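Local coordinates for protein possible prolidase (Bifidobacterium longum NCC2705, PDB 2P9B) that is a putative amidohydrolase that probably hydrolyses carbon-nitrogen bonds, possibly as a prolidase, although its family generally acts on non-peptide bonds, at residues 224-230 / 255-259. Coordinates in Å, arbitrary orientation, origin at the centre of the assembly. Residues are numbered along the deposited sequence.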
loop_
_atom_site.group_PDB
_atom_site.type_symbol
_atom_site.label_atom_id
_atom_site.label_comp_id
_atom_site.label_asym_id
_atom_site.label_seq_id
_atom_site.Cartn_x
_atom_site.Cartn_y
_atom_site.Cartn_z
HETATM N N MSE A 224 -5.155 23.633 -1.519
HETATM C CA MSE A 224 -6.321 22.964 -0.957
HETATM C C MSE A 224 -6.575 23.476 0.453
HETATM O O MSE A 224 -5.671 23.493 1.295
HETATM C CB MSE A 224 -6.088 21.454 -0.924
HETATM C CG MSE A 224 -7.362 20.616 -0.833
HETATM SE SE MSE A 224 -8.468 20.724 -2.434
HETATM C CE MSE A 224 -7.524 19.358 -3.467
ATOM N N SER A 225 -7.813 23.889 0.708
ATOM C CA SER A 225 -8.187 24.411 2.016
ATOM C C SER A 225 -8.752 23.331 2.930
ATOM O O SER A 225 -9.156 22.260 2.477
ATOM C CB SER A 225 -9.229 25.517 1.853
ATOM O OG SER A 225 -10.453 24.981 1.381
ATOM N N VAL A 226 -8.779 23.622 4.227
ATOM C CA VAL A 226 -9.330 22.686 5.195
ATOM C C VAL A 226 -10.816 22.526 4.887
ATOM O O VAL A 226 -11.360 21.428 4.975
ATOM C CB VAL A 226 -9.179 23.208 6.643
ATOM C CG1 VAL A 226 -9.881 22.275 7.615
ATOM C CG2 VAL A 226 -7.710 23.326 6.995
ATOM N N GLU A 227 -11.460 23.627 4.511
ATOM C CA GLU A 227 -12.885 23.611 4.196
ATOM C C GLU A 227 -13.204 22.676 3.036
ATOM O O GLU A 227 -14.214 21.972 3.057
ATOM C CB GLU A 227 -13.379 25.022 3.861
ATOM C CG GLU A 227 -13.254 26.024 5.006
ATOM C CD GLU A 227 -11.981 26.858 4.939
ATOM O OE1 GLU A 227 -10.873 26.282 4.943
ATOM O OE2 GLU A 227 -12.094 28.101 4.883
ATOM N N GLN A 228 -12.351 22.687 2.019
ATOM C CA GLN A 228 -12.542 21.825 0.858
ATOM C C GLN A 228 -12.405 20.359 1.245
ATOM O O GLN A 228 -13.242 19.531 0.894
ATOM C CB GLN A 228 -11.503 22.135 -0.219
ATOM C CG GLN A 228 -11.799 23.347 -1.070
ATOM C CD GLN A 228 -10.655 23.658 -2.010
ATOM O OE1 GLN A 228 -9.551 23.985 -1.570
ATOM N NE2 GLN A 228 -10.906 23.548 -3.309
HETATM N N MSE A 229 -11.332 20.041 1.962
HETATM C CA MSE A 229 -11.084 18.663 2.363
HETATM C C MSE A 229 -12.043 18.158 3.431
HETATM O O MSE A 229 -12.300 16.957 3.520
HETATM C CB MSE A 229 -9.630 18.488 2.826
HETATM C CG MSE A 229 -8.597 18.716 1.710
HETATM SE SE MSE A 229 -6.787 18.258 2.127
HETATM C CE MSE A 229 -6.342 19.787 3.147
ATOM N N ARG A 230 -12.568 19.066 4.251
ATOM C CA ARG A 230 -13.503 18.658 5.287
ATOM C C ARG A 230 -14.785 18.188 4.609
ATOM O O ARG A 230 -15.425 17.235 5.057
ATOM C CB ARG A 230 -13.820 19.818 6.242
ATOM C CG ARG A 230 -14.779 19.417 7.356
ATOM C CD ARG A 230 -15.231 20.578 8.241
ATOM N NE ARG A 230 -14.184 21.099 9.123
ATOM C CZ ARG A 230 -13.420 22.152 8.847
ATOM N NH1 ARG A 230 -13.576 22.811 7.706
ATOM N NH2 ARG A 230 -12.508 22.559 9.721
ATOM N N ARG A 255 -3.532 20.749 7.592
ATOM C CA ARG A 255 -4.859 20.969 7.027
ATOM C C ARG A 255 -5.577 19.660 6.748
ATOM O O ARG A 255 -6.780 19.542 6.989
ATOM C CB ARG A 255 -4.769 21.773 5.731
ATOM C CG ARG A 255 -4.264 23.191 5.906
ATOM C CD ARG A 255 -4.355 23.956 4.600
ATOM N NE ARG A 255 -3.786 25.297 4.713
ATOM C CZ ARG A 255 -3.848 26.215 3.753
ATOM N NH1 ARG A 255 -4.455 25.937 2.604
ATOM N NH2 ARG A 255 -3.305 27.412 3.940
ATOM N N SER A 256 -4.840 18.680 6.233
ATOM C CA SER A 256 -5.427 17.381 5.917
ATOM C C SER A 256 -5.951 16.709 7.180
ATOM O O SER A 256 -7.063 16.187 7.199
ATOM C CB SER A 256 -4.387 16.474 5.256
ATOM O OG SER A 256 -3.974 17.000 4.004
ATOM N N LEU A 257 -5.137 16.724 8.233
ATOM C CA LEU A 257 -5.517 16.115 9.497
ATOM C C LEU A 257 -6.722 16.823 10.105
ATOM O O LEU A 257 -7.631 16.178 10.623
ATOM C CB LEU A 257 -4.332 16.139 10.470
ATOM C CG LEU A 257 -3.168 15.205 10.106
ATOM C CD1 LEU A 257 -2.015 15.388 11.081
ATOM C CD2 LEU A 257 -3.658 13.764 10.124
ATOM N N LEU A 258 -6.734 18.151 10.032
ATOM C CA LEU A 258 -7.845 18.923 10.575
ATOM C C LEU A 258 -9.140 18.564 9.846
ATOM O O LEU A 258 -10.195 18.442 10.462
ATOM C CB LEU A 258 -7.573 20.430 10.441
ATOM C CG LEU A 258 -6.573 21.057 11.419
ATOM C CD1 LEU A 258 -6.182 22.448 10.948
ATOM C CD2 LEU A 258 -7.192 21.119 12.808
ATOM N N ALA A 259 -9.047 18.373 8.533
ATOM C CA ALA A 259 -10.212 18.027 7.724
ATOM C C ALA A 259 -10.746 16.630 8.030
ATOM O O ALA A 259 -11.916 16.338 7.777
ATOM C CB ALA A 259 -9.869 18.138 6.241
#
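Ala259 puts its methyl group against the first turn of helix 226-238. Ala259 CB lies 3.4 Å from Met229 CB, 3.5 Å from Arg230 N and 3.8 Å from Val226 O. So small a side chain lets the backbones come close, with the CA atoms of Arg230 and Ala259 4.1 Å apart. The axes of the short segments 226-230 and 255-259 approach to 8.3 Å and cross at -44°. One turn earlier, Arg255 fills the wider gap. Val226 CG2 and the selenomethionine methyl Met229 CE each lie 3.6 Å from Arg255 CB. Val226 CG1 also reaches Leu258 CB at 4.1 Å. Beyond this apolar patch, Arg255 NH1 donates a hydrogen bond to Met224 O (3.0 Å), just ahead of the helix. Arg255 NE forms a salt bridge with Glu251. Ser225 is the N-cap: Ser225 OG accepts from Gln228 N (3.0 Å), and Ser225 N donates to Gln228 OE1 (2.9 Å), completing a capping box. Inward, Met229 touches Ile204 and Ser256 touches Ile264, on strands of one parallel sheet. Helix 226-238 leads into strand 243-247, and helix 250-259 follows it. Such side-by-side packing of successive outer helices is typical of the (beta/alpha)8 TIM-barrel fold of amidohydrolases.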